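Side-chain contacts in uncharacterized CBS domain-containing protein (Corynebacterium glutamicum, PDB 2P3H), which is of unknown function, a putative membrane transport-associated protein whose CorC_HlyC domain, crystallised here, belongs to a family possibly binding flavin adenine dinucleotide: residues D12-D17 / R27-E32; E24-R27 / E32-E35; G36-I41 / L45-N50; V85-V88 / V94-A97. One frame throughout, in Å; residues are numbered along the deposited sequence. Where two conformers were deposited one is given.

Contact 1 of 4, residues D12-D17 / R27-E32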
loop_
_atom_site.group_PDB
_atom_site.type_symbol
_atom_site.label_atom_id
_atom_site.label_comp_id
_atom_site.label_asym_id
_atom_site.label_seq_id
_atom_site.Cartn_x
_atom_site.Cartn_y
_atom_site.Cartn_z
ATOM N N ASP A 12 11.959 3.104 4.400
ATOM C CA ASP A 12 10.915 2.105 4.132
ATOM C C ASP A 12 9.614 2.437 4.867
ATOM O O ASP A 12 8.806 1.549 5.131
ATOM C CB ASP A 12 11.391 0.680 4.510
ATOM C CG ASP A 12 12.502 0.172 3.613
ATOM O OD1 ASP A 12 12.565 0.575 2.432
ATOM O OD2 ASP A 12 13.317 -0.635 4.111
ATOM N N LYS A 13 9.401 3.719 5.188
ATOM C CA LYS A 13 8.112 4.158 5.746
ATOM C C LYS A 13 7.686 5.490 5.134
ATOM O O LYS A 13 8.537 6.343 4.847
ATOM C CB LYS A 13 8.171 4.292 7.275
ATOM C CG LYS A 13 8.335 2.946 8.018
ATOM C CD LYS A 13 8.233 3.162 9.534
ATOM C CE LYS A 13 8.580 1.894 10.289
ATOM N NZ LYS A 13 8.457 2.139 11.784
ATOM N N TRP A 14 6.375 5.646 4.922
ATOM C CA TRP A 14 5.810 6.820 4.251
ATOM C C TRP A 14 4.496 7.234 4.911
ATOM O O TRP A 14 3.771 6.416 5.492
ATOM C CB TRP A 14 5.522 6.535 2.757
ATOM C CG TRP A 14 6.717 6.065 1.990
ATOM C CD1 TRP A 14 7.559 6.826 1.203
ATOM C CD2 TRP A 14 7.204 4.717 1.924
ATOM N NE1 TRP A 14 8.548 6.007 0.678
ATOM C CE2 TRP A 14 8.334 4.717 1.104
ATOM C CE3 TRP A 14 6.781 3.500 2.498
ATOM C CZ2 TRP A 14 9.063 3.548 0.843
ATOM C CZ3 TRP A 14 7.505 2.343 2.218
ATOM C CH2 TRP A 14 8.623 2.381 1.396
ATOM N N LEU A 15 4.209 8.529 4.828
ATOM C CA LEU A 15 2.890 9.063 5.120
ATOM C C LEU A 15 2.384 9.510 3.769
ATOM O O LEU A 15 3.079 10.276 3.080
ATOM C CB LEU A 15 3.014 10.304 6.042
ATOM C CG LEU A 15 1.653 10.999 6.324
ATOM C CD1 LEU A 15 0.676 10.098 7.071
ATOM C CD2 LEU A 15 1.878 12.326 7.090
ATOM N N ILE A 16 1.196 9.049 3.371
ATOM C CA ILE A 16 0.659 9.427 2.057
ATOM C C ILE A 16 -0.802 9.830 2.147
ATOM O O ILE A 16 -1.509 9.457 3.091
ATOM C CB ILE A 16 0.850 8.310 0.977
ATOM C CG1 ILE A 16 -0.148 7.158 1.194
ATOM C CG2 ILE A 16 2.309 7.763 0.991
ATOM C CD1 ILE A 16 -0.100 6.074 0.078
ATOM N N ASP A 17 -1.255 10.596 1.159
ATOM C CA ASP A 17 -2.670 10.949 1.033
ATOM C C ASP A 17 -3.536 9.764 0.619
ATOM O O ASP A 17 -3.077 8.831 -0.049
ATOM C CB ASP A 17 -2.835 12.076 0.020
ATOM C CG ASP A 17 -2.256 13.377 0.513
ATOM O OD1 ASP A 17 -1.929 13.467 1.713
ATOM O OD2 ASP A 17 -2.125 14.315 -0.299
ATOM N N ARG A 27 6.134 3.520 -7.323
ATOM C CA ARG A 27 7.424 4.167 -7.554
ATOM C C ARG A 27 8.126 4.436 -6.211
ATOM O O ARG A 27 9.347 4.219 -6.071
ATOM C CB ARG A 27 7.203 5.483 -8.340
ATOM C CG ARG A 27 8.291 5.874 -9.318
ATOM C CD ARG A 27 7.729 6.605 -10.613
ATOM N NE ARG A 27 6.628 7.580 -10.375
ATOM C CZ ARG A 27 5.395 7.537 -10.914
ATOM N NH1 ARG A 27 5.020 6.574 -11.742
ATOM N NH2 ARG A 27 4.514 8.465 -10.616
ATOM N N ALA A 28 7.359 4.882 -5.217
ATOM C CA ALA A 28 7.911 5.223 -3.896
ATOM C C ALA A 28 8.436 4.008 -3.158
ATOM O O ALA A 28 9.538 4.029 -2.618
ATOM C CB ALA A 28 6.857 5.936 -3.029
ATOM N N ILE A 29 7.653 2.939 -3.150
ATOM C CA ILE A 29 8.004 1.782 -2.334
ATOM C C ILE A 29 8.925 0.797 -3.069
ATOM O O ILE A 29 9.525 -0.085 -2.429
ATOM C CB ILE A 29 6.758 1.077 -1.790
ATOM C CG1 ILE A 29 6.019 0.320 -2.900
ATOM C CG2 ILE A 29 5.807 2.122 -1.112
ATOM C CD1 ILE A 29 4.730 -0.346 -2.411
ATOM N N GLY A 30 9.029 0.957 -4.389
ATOM C CA GLY A 30 9.928 0.114 -5.209
ATOM C C GLY A 30 9.384 -1.264 -5.583
ATOM O O GLY A 30 10.146 -2.141 -6.019
ATOM N N TYR A 31 8.076 -1.456 -5.440
ATOM C CA TYR A 31 7.391 -2.730 -5.700
ATOM C C TYR A 31 6.050 -2.435 -6.369
ATOM O O TYR A 31 5.428 -1.440 -6.034
ATOM C CB TYR A 31 7.044 -3.428 -4.382
ATOM C CG TYR A 31 8.161 -4.118 -3.635
ATOM C CD1 TYR A 31 8.903 -3.444 -2.668
ATOM C CD2 TYR A 31 8.424 -5.473 -3.843
ATOM C CE1 TYR A 31 9.927 -4.107 -1.952
ATOM C CE2 TYR A 31 9.429 -6.139 -3.138
ATOM C CZ TYR A 31 10.171 -5.452 -2.199
ATOM O OH TYR A 31 11.154 -6.123 -1.522
ATOM N N GLU A 32 5.567 -3.342 -7.210
ATOM C CA GLU A 32 4.203 -3.254 -7.719
ATOM C C GLU A 32 3.179 -3.821 -6.750
ATOM O O GLU A 32 3.426 -4.787 -6.034
ATOM C CB GLU A 32 4.102 -3.915 -9.084
ATOM C CG GLU A 32 4.946 -3.160 -10.106
ATOM C CD GLU A 32 4.684 -3.549 -11.540
ATOM O OE1 GLU A 32 3.502 -3.591 -11.957
ATOM O OE2 GLU A 32 5.677 -3.761 -12.264
HETATM O O HOH W 1 10.561 6.357 -1.588
#
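Helix 22-29 lies across one face of the antiparallel sheet, and where its last turn reaches strand 13-17 the indole of W14 meets I29 and A28. I29 comes over a face of the ring: its CG2 stands 3.8 Å from the centroid of the W14 six-membered ring, 12° off the normal, a CH-pi contact displaced a little toward the rim, with CZ3 of W14 the ring carbon closest to CG2 at 3.7 Å. The two side chains cross at about a right angle. I29 puts CG1 between its backbone N and carbonyl carbon (chi1 72°), which turns CG2 to the indole, and the I29 side chain also touches L63 and L81. A28 meets the indole at two places. Its CB lies 4.1 Å from NE1 of W14, and its carbonyl O comes obliquely to within 3.5 Å of CZ2 of W14. The polar end of the ring is dealt with through solvent: water 1 sits in the indole plane, accepts from NE1 of W14 at 3.1 Å and donates to the O of A28 at 2.7 Å. This bridge gives the buried tryptophan's N-H a partner and also serves a carbonyl at the end of the helix, where G30 leaves the helical conformation with positive phi. I6, E8 and L98, from the neighbouring strands, also touch W14, and an ethanediol molecule lies nearby. An aromatic side chain of a strand packed against the C-terminal turn of a helix is characteristic of helix-on-sheet packing in an alpha+beta domain.

Contact 2 of 4, residues E24-R27 / E32-E35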
loop_
_atom_site.group_PDB
_atom_site.type_symbol
_atom_site.label_atom_id
_atom_site.label_comp_id
_atom_site.label_asym_id
_atom_site.label_seq_id
_atom_site.Cartn_x
_atom_site.Cartn_y
_atom_site.Cartn_z
ATOM N N GLU A 24 2.197 5.975 -8.383
ATOM C CA GLU A 24 3.002 6.841 -7.528
ATOM C C GLU A 24 3.492 6.094 -6.282
ATOM O O GLU A 24 4.677 6.150 -5.933
ATOM C CB GLU A 24 2.145 8.052 -7.129
ATOM C CG GLU A 24 2.899 9.318 -6.783
ATOM C CD GLU A 24 2.068 10.572 -7.039
ATOM O OE1 GLU A 24 1.728 10.844 -8.218
ATOM O OE2 GLU A 24 1.759 11.292 -6.058
ATOM N N VAL A 25 2.575 5.391 -5.628
ATOM C CA VAL A 25 2.906 4.539 -4.470
ATOM C C VAL A 25 3.934 3.472 -4.887
ATOM O O VAL A 25 4.903 3.215 -4.168
ATOM C CB VAL A 25 1.646 3.854 -3.869
ATOM C CG1 VAL A 25 2.044 2.927 -2.708
ATOM C CG2 VAL A 25 0.634 4.917 -3.376
ATOM N N GLU A 26 3.679 2.793 -6.006
ATOM C CA GLU A 26 4.620 1.779 -6.493
ATOM C C GLU A 26 6.035 2.333 -6.717
ATOM O O GLU A 26 7.023 1.703 -6.336
ATOM C CB GLU A 26 4.077 1.119 -7.766
ATOM C CG GLU A 26 2.790 0.349 -7.532
ATOM C CD GLU A 26 2.220 -0.214 -8.820
ATOM O OE1 GLU A 26 2.537 0.317 -9.914
ATOM O OE2 GLU A 26 1.462 -1.200 -8.740
ATOM N N ARG A 27 6.134 3.520 -7.323
ATOM C CA ARG A 27 7.424 4.167 -7.554
ATOM C C ARG A 27 8.126 4.436 -6.211
ATOM O O ARG A 27 9.347 4.219 -6.071
ATOM C CB ARG A 27 7.203 5.483 -8.340
ATOM C CG ARG A 27 8.291 5.874 -9.318
ATOM C CD ARG A 27 7.729 6.605 -10.613
ATOM N NE ARG A 27 6.628 7.580 -10.375
ATOM C CZ ARG A 27 5.395 7.537 -10.914
ATOM N NH1 ARG A 27 5.020 6.574 -11.742
ATOM N NH2 ARG A 27 4.514 8.465 -10.616
ATOM N N GLU A 32 5.567 -3.342 -7.210
ATOM C CA GLU A 32 4.203 -3.254 -7.719
ATOM C C GLU A 32 3.179 -3.821 -6.750
ATOM O O GLU A 32 3.426 -4.787 -6.034
ATOM C CB GLU A 32 4.102 -3.915 -9.084
ATOM C CG GLU A 32 4.946 -3.160 -10.106
ATOM C CD GLU A 32 4.684 -3.549 -11.540
ATOM O OE1 GLU A 32 3.502 -3.591 -11.957
ATOM O OE2 GLU A 32 5.677 -3.761 -12.264
ATOM N N LEU A 33 2.015 -3.178 -6.743
ATOM C CA LEU A 33 0.879 -3.609 -5.960
ATOM C C LEU A 33 -0.116 -4.370 -6.834
ATOM O O LEU A 33 -0.070 -4.235 -8.051
ATOM C CB LEU A 33 0.213 -2.375 -5.333
ATOM C CG LEU A 33 0.941 -1.844 -4.075
ATOM C CD1 LEU A 33 0.650 -0.339 -3.909
ATOM C CD2 LEU A 33 0.546 -2.651 -2.861
ATOM N N PRO A 34 -1.002 -5.185 -6.226
ATOM C CA PRO A 34 -2.061 -5.843 -7.023
ATOM C C PRO A 34 -2.913 -4.845 -7.823
ATOM O O PRO A 34 -3.198 -3.764 -7.338
ATOM C CB PRO A 34 -2.918 -6.547 -5.972
ATOM C CG PRO A 34 -2.049 -6.663 -4.751
ATOM C CD PRO A 34 -1.032 -5.581 -4.800
ATOM N N GLU A 35 -3.272 -5.187 -9.059
ATOM C CA GLU A 35 -4.097 -4.314 -9.878
ATOM C C GLU A 35 -5.514 -4.820 -9.856
ATOM O O GLU A 35 -5.759 -6.010 -9.641
ATOM C CB GLU A 35 -3.582 -4.252 -11.324
ATOM C CG GLU A 35 -2.146 -3.796 -11.382
ATOM C CD GLU A 35 -1.772 -3.099 -12.669
ATOM O OE1 GLU A 35 -2.369 -3.396 -13.729
ATOM O OE2 GLU A 35 -0.856 -2.249 -12.612
HETATM O O HOH W 2 -1.499 -1.111 -8.388
HETATM O O HOH W 3 0.869 -3.046 -10.784
HETATM O O HOH W 4 0.258 0.910 -11.824
#
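The flat group at the centre is the carboxylate of E26, and its OE2 takes the backbone N-H of L33. That donor comes in on the anti side of OE2, tilted 32° from the carboxylate plane; the N of L33 is 2.9 Å from OE2 of E26, and the N-H points at it with an angle of 161°. Water 2 approaches OE2 steeply from the other side of the plane. Water 3, close to the plane, lies 2.8 Å from OE2 of E26, so up to three donors can reach this oxygen, though both waters have more acceptors around them than protons to give. OE1 of E26 accepts from water 4 at 3.0 Å. Water 3 also reaches OE2 of E35, at 2.6 Å, and the bond from water 4 to the same E35 atom is weak. E26 leaves the helix with CG anti to its carbonyl carbon and then runs extended, which carries the acid past CA of E32 to the next peptide. The motif is a helix followed by a loop that doubles back along it: a glutamate of helix 22-29 grips the main chain of 32-35 as that segment passes. The residue before it, V25, is buried and crosses L33 obliquely, CG1 of V25 resting 3.7 Å from CD1 of L33, and L33 goes on to touch I61 and L63. Two exposed glutamates lie near: OE1 of E32 is 4.5 Å from OE2 of E26 and OE2 of E35 is 4.6 Å from it, a cluster of acids that might raise the proton affinity of any of the three.

Contact 3 of 4, residues G36-I41 / L45-N50. With EDO (1,2-ethanediol), chain M.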
loop_
_atom_site.group_PDB
_atom_site.type_symbol
_atom_site.label_atom_id
_atom_site.label_comp_id
_atom_site.label_asym_id
_atom_site.label_seq_id
_atom_site.Cartn_x
_atom_site.Cartn_y
_atom_site.Cartn_z
ATOM N N GLY A 36 -6.453 -3.913 -10.068
ATOM C CA GLY A 36 -7.859 -4.269 -10.007
ATOM C C GLY A 36 -8.714 -3.119 -10.450
ATOM O O GLY A 36 -8.259 -2.235 -11.176
ATOM N N ASP A 37 -9.965 -3.128 -10.013
ATOM C CA ASP A 37 -10.904 -2.087 -10.390
ATOM C C ASP A 37 -10.735 -0.897 -9.445
ATOM O O ASP A 37 -11.620 -0.600 -8.628
ATOM C CB ASP A 37 -12.329 -2.648 -10.352
ATOM C CG ASP A 37 -13.362 -1.698 -10.937
ATOM O OD1 ASP A 37 -12.996 -0.740 -11.660
ATOM O OD2 ASP A 37 -14.564 -1.926 -10.665
ATOM N N TYR A 38 -9.590 -0.220 -9.549
ATOM C CA TYR A 38 -9.261 0.920 -8.686
ATOM C C TYR A 38 -7.991 1.568 -9.207
ATOM O O TYR A 38 -7.238 0.927 -9.963
ATOM C CB TYR A 38 -9.076 0.476 -7.216
ATOM C CG TYR A 38 -8.264 -0.794 -7.069
ATOM C CD1 TYR A 38 -6.883 -0.769 -7.214
ATOM C CD2 TYR A 38 -8.887 -2.029 -6.823
ATOM C CE1 TYR A 38 -6.122 -1.941 -7.108
ATOM C CE2 TYR A 38 -8.131 -3.213 -6.706
ATOM C CZ TYR A 38 -6.746 -3.149 -6.856
ATOM O OH TYR A 38 -5.966 -4.281 -6.744
ATOM N N GLU A 39 -7.751 2.820 -8.816
ATOM C CA GLU A 39 -6.565 3.536 -9.292
ATOM C C GLU A 39 -5.826 4.303 -8.195
ATOM O O GLU A 39 -4.706 4.774 -8.418
ATOM C CB GLU A 39 -6.906 4.455 -10.479
ATOM C CG GLU A 39 -7.777 5.641 -10.126
ATOM C CD GLU A 39 -8.102 6.526 -11.319
ATOM O OE1 GLU A 39 -8.423 5.995 -12.403
ATOM O OE2 GLU A 39 -8.050 7.765 -11.154
ATOM N N THR A 40 -6.414 4.393 -7.004
ATOM C CA THR A 40 -5.752 5.050 -5.870
ATOM C C THR A 40 -5.508 4.083 -4.739
ATOM O O THR A 40 -6.136 3.015 -4.668
ATOM C CB THR A 40 -6.544 6.257 -5.270
ATOM O OG1 THR A 40 -7.715 5.800 -4.577
ATOM C CG2 THR A 40 -6.919 7.291 -6.329
ATOM N N ILE A 41 -4.622 4.487 -3.834
ATOM C CA ILE A 41 -4.334 3.662 -2.652
ATOM C C ILE A 41 -5.623 3.294 -1.882
ATOM O O ILE A 41 -5.811 2.124 -1.514
ATOM C CB ILE A 41 -3.221 4.294 -1.757
ATOM C CG1 ILE A 41 -2.801 3.315 -0.658
ATOM C CG2 ILE A 41 -3.678 5.601 -1.128
ATOM C CD1 ILE A 41 -2.285 1.902 -1.199
ATOM N N LEU A 45 -7.365 -0.403 -0.957
ATOM C CA LEU A 45 -7.743 -0.749 0.417
ATOM C C LEU A 45 -9.201 -1.180 0.527
ATOM O O LEU A 45 -9.492 -2.230 1.125
ATOM C CB LEU A 45 -7.472 0.424 1.361
ATOM C CG LEU A 45 -6.025 0.831 1.586
ATOM C CD1 LEU A 45 -5.977 1.972 2.594
ATOM C CD2 LEU A 45 -5.161 -0.358 2.033
ATOM N N PHE A 46 -10.117 -0.410 -0.068
ATOM C CA PHE A 46 -11.520 -0.816 -0.070
ATOM C C PHE A 46 -11.719 -2.153 -0.766
ATOM O O PHE A 46 -12.483 -3.002 -0.291
ATOM C CB PHE A 46 -12.416 0.240 -0.736
ATOM C CG PHE A 46 -12.752 1.411 0.151
ATOM C CD1 PHE A 46 -13.520 1.238 1.302
ATOM C CD2 PHE A 46 -12.346 2.706 -0.192
ATOM C CE1 PHE A 46 -13.858 2.339 2.116
ATOM C CE2 PHE A 46 -12.669 3.812 0.619
ATOM C CZ PHE A 46 -13.441 3.620 1.774
ATOM N N ASP A 47 -11.046 -2.336 -1.900
ATOM C CA ASP A 47 -11.159 -3.592 -2.629
ATOM C C ASP A 47 -10.669 -4.792 -1.788
ATOM O O ASP A 47 -11.362 -5.815 -1.704
ATOM C CB ASP A 47 -10.413 -3.479 -3.952
ATOM C CG ASP A 47 -10.648 -4.675 -4.851
ATOM O OD1 ASP A 47 -11.527 -4.605 -5.716
ATOM O OD2 ASP A 47 -9.962 -5.687 -4.659
ATOM N N HIS A 48 -9.499 -4.653 -1.160
ATOM C CA HIS A 48 -8.874 -5.699 -0.317
ATOM C C HIS A 48 -9.693 -6.025 0.948
ATOM O O HIS A 48 -9.946 -7.200 1.257
ATOM C CB HIS A 48 -7.449 -5.262 0.077
ATOM C CG HIS A 48 -6.646 -6.326 0.771
ATOM N ND1 HIS A 48 -5.775 -7.159 0.094
ATOM C CD2 HIS A 48 -6.595 -6.706 2.073
ATOM C CE1 HIS A 48 -5.219 -8.000 0.951
ATOM N NE2 HIS A 48 -5.701 -7.748 2.156
ATOM N N ALA A 49 -10.095 -4.990 1.685
ATOM C CA ALA A 49 -10.860 -5.181 2.918
ATOM C C ALA A 49 -12.290 -5.587 2.653
ATOM O O ALA A 49 -12.913 -6.222 3.507
ATOM C CB ALA A 49 -10.816 -3.920 3.778
ATOM N N ASN A 50 -12.816 -5.240 1.470
ATOM C CA ASN A 50 -14.243 -5.386 1.150
ATOM C C ASN A 50 -15.160 -5.004 2.330
ATOM O O ASN A 50 -16.138 -5.699 2.663
ATOM C CB ASN A 50 -14.558 -6.798 0.593
ATOM C CG ASN A 50 -15.976 -6.912 0.017
ATOM O OD1 ASN A 50 -16.571 -5.924 -0.435
ATOM N ND2 ASN A 50 -16.521 -8.129 0.027
HETATM C C1 EDO M . -14.615 -2.225 -2.705
HETATM O O1 EDO M . -15.237 -1.494 -3.761
HETATM C C2 EDO M . -15.016 -3.688 -2.762
HETATM O O2 EDO M . -16.255 -3.824 -2.061
HETATM O O HOH W 5 -10.902 -5.196 -8.576
HETATM O O HOH W 6 -12.777 -1.892 -6.515
#
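Y38 holds CG between its backbone N and carbonyl carbon (chi1 44°), while D47 extends CG anti to its backbone N (chi1 -172°), and these two settings bring an edge of the phenol ring up to the aspartate. The ring edge CD2-CE2 abuts the aspartate stem: CE2 of Y38 is 3.5 Å from CG of D47, and CD2 of Y38 is 3.6 Å from CB of D47. Ring and carboxylate planes stand 59° apart, with OD1 near the ring plane. CA of G36 lies 3.4 Å above one face of the Y38 ring, so the loop folds over its own tyrosine, and a weak bond ties Y38 OH to P34 O. Two waters link D47 to the backbone of D37, the centre of an inverse gamma turn. Water 5 accepts from the N of D37 at 2.7 Å and donates to OD1 of D47 at 3.0 Å; water 6 donates to the O of D37 and again to OD1. At the far end of D47's helix, O2 of an ethanediol, probably from the crystallisation liquor, donates to OD1 of N50 from 2.7 Å. In the first turn of the helix the N of L45 bonds to the O of I41 at 3.0 Å, and both side chains pack on L96. The loop is thus held to the helix it leads into by a ring-edge contact and two bridging waters, and it ends in a threonine N-cap, OG1 of T40 accepting from G43 N at the start of helix 41-49.

Contact 4 of 4, residues V85-V88 / V94-A97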
loop_
_atom_site.group_PDB
_atom_site.type_symbol
_atom_site.label_atom_id
_atom_site.label_comp_id
_atom_site.label_asym_id
_atom_site.label_seq_id
_atom_site.Cartn_x
_atom_site.Cartn_y
_atom_site.Cartn_z
ATOM N N VAL A 85 -4.585 3.145 8.589
ATOM C CA VAL A 85 -5.446 4.277 8.294
ATOM C C VAL A 85 -5.290 5.262 9.449
ATOM O O VAL A 85 -5.625 4.924 10.593
ATOM C CB VAL A 85 -6.910 3.836 8.179
ATOM C CG1 VAL A 85 -7.781 5.061 7.936
ATOM C CG2 VAL A 85 -7.071 2.761 7.064
ATOM N N LEU A 86 -4.762 6.452 9.165
ATOM C CA LEU A 86 -4.482 7.456 10.213
ATOM C C LEU A 86 -5.552 8.540 10.359
ATOM O O LEU A 86 -5.722 9.099 11.439
ATOM C CB LEU A 86 -3.118 8.148 9.982
ATOM C CG LEU A 86 -1.874 7.258 10.066
ATOM C CD1 LEU A 86 -0.630 8.146 9.869
ATOM C CD2 LEU A 86 -1.825 6.519 11.414
ATOM N N GLU A 87 -6.242 8.853 9.270
ATOM C CA GLU A 87 -7.290 9.866 9.293
ATOM C C GLU A 87 -8.347 9.464 8.286
ATOM O O GLU A 87 -8.009 9.049 7.181
ATOM C CB GLU A 87 -6.678 11.193 8.893
ATOM C CG GLU A 87 -7.370 12.458 9.350
ATOM C CD GLU A 87 -6.431 13.640 9.165
ATOM O OE1 GLU A 87 -6.349 14.172 8.037
ATOM O OE2 GLU A 87 -5.738 14.012 10.142
ATOM N N VAL A 88 -9.626 9.605 8.658
ATOM C CA VAL A 88 -10.750 9.343 7.748
ATOM C C VAL A 88 -11.606 10.612 7.682
ATOM O O VAL A 88 -11.805 11.306 8.688
ATOM C CB VAL A 88 -11.610 8.102 8.193
ATOM C CG1 VAL A 88 -12.879 7.937 7.333
ATOM C CG2 VAL A 88 -10.790 6.840 8.144
ATOM N N VAL A 94 -7.973 9.705 4.362
ATOM C CA VAL A 94 -7.301 10.876 3.804
ATOM C C VAL A 94 -5.809 10.894 4.156
ATOM O O VAL A 94 -5.042 11.596 3.492
ATOM C CB VAL A 94 -7.992 12.203 4.176
ATOM C CG1 VAL A 94 -9.399 12.241 3.579
ATOM C CG2 VAL A 94 -8.004 12.421 5.691
ATOM N N LYS A 95 -5.411 10.120 5.173
ATOM C CA LYS A 95 -3.985 9.927 5.489
ATOM C C LYS A 95 -3.687 8.498 5.844
ATOM O O LYS A 95 -4.403 7.900 6.639
ATOM C CB LYS A 95 -3.540 10.838 6.632
ATOM C CG LYS A 95 -3.688 12.321 6.348
ATOM C CD LYS A 95 -2.604 12.850 5.414
ATOM C CE LYS A 95 -3.033 14.197 4.853
ATOM N NZ LYS A 95 -1.885 14.831 4.163
ATOM N N LEU A 96 -2.602 7.961 5.284
ATOM C CA LEU A 96 -2.253 6.542 5.494
ATOM C C LEU A 96 -0.786 6.444 5.860
ATOM O O LEU A 96 0.046 7.143 5.289
ATOM C CB LEU A 96 -2.487 5.766 4.209
ATOM C CG LEU A 96 -3.939 5.743 3.734
ATOM C CD1 LEU A 96 -3.992 5.164 2.359
ATOM C CD2 LEU A 96 -4.772 4.925 4.718
ATOM N N ALA A 97 -0.480 5.564 6.808
ATOM C CA ALA A 97 0.923 5.235 7.108
ATOM C C ALA A 97 1.272 3.967 6.361
ATOM O O ALA A 97 0.529 3.002 6.415
ATOM C CB ALA A 97 1.094 5.030 8.580
#
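E87 leaves its strand beside V94 and K95, and its side chain can be followed outward along both. Its CB lies 3.7 Å from CG2 of V94 and 3.9 Å from CB of K95, the glutamate and lysine side chains running side by side. Next, CG of E87 rests 3.7 Å from CG2 of V94, and CD stays against that methyl. At the tip, OE1 of E87 touches CG2 of V94 at 3.4 Å and CG of K95 at 3.7 Å, so a carboxylate oxygen ends on aliphatic carbons. K95 bends at chi2 (-76°), which swings its amine away from E87 to a salt bridge with OD1 of D17 on the neighbouring strand. Two residues face E87 because the pairing contains a classic beta bulge in the hairpin of strands 80-89 and 92-100: V94 N bonds to E87 O at 2.9 Å, and K95 N reaches the same oxygen only weakly. The O of K95 answers by taking L86 N firmly and E87 N weakly, so both carbonyls are shared. Beyond the bulge the register has slipped by one residue. V85 and L96 form a non-hydrogen-bonded pair, their side chains pointing the same way, with CG2 of V85 3.9 Å from CD2 of L96; the other methyl of L96, CD1, packs on I41 and L45 of helix 41-49. L86 reaches across to A97 on the partner strand, where its CD1 meets the CB of A97 at 3.8 Å, and its side chain also touches L15.

Overall arrangement
From the N terminus, contact 1 closes the loop that carries strand 13-17 into helix 22-29. Contact 2 opens inside that loop and closes just beyond it, so the two cross, sharing R27 and E32, and the chain is turned back along the helix. Contact 3 follows in series and closes the loop at the start of helix 41-49. Contact 4, also in series, is the bulged hairpin near the C terminus. I16 packs on V25 and I41, so I16 and L96, on neighbouring strands, tie the sheet to both helices; D17 and K95 add a salt bridge between contacts 1 and 4. Contacts 2 and 4 do not touch, their nearest atoms about 7 Å apart.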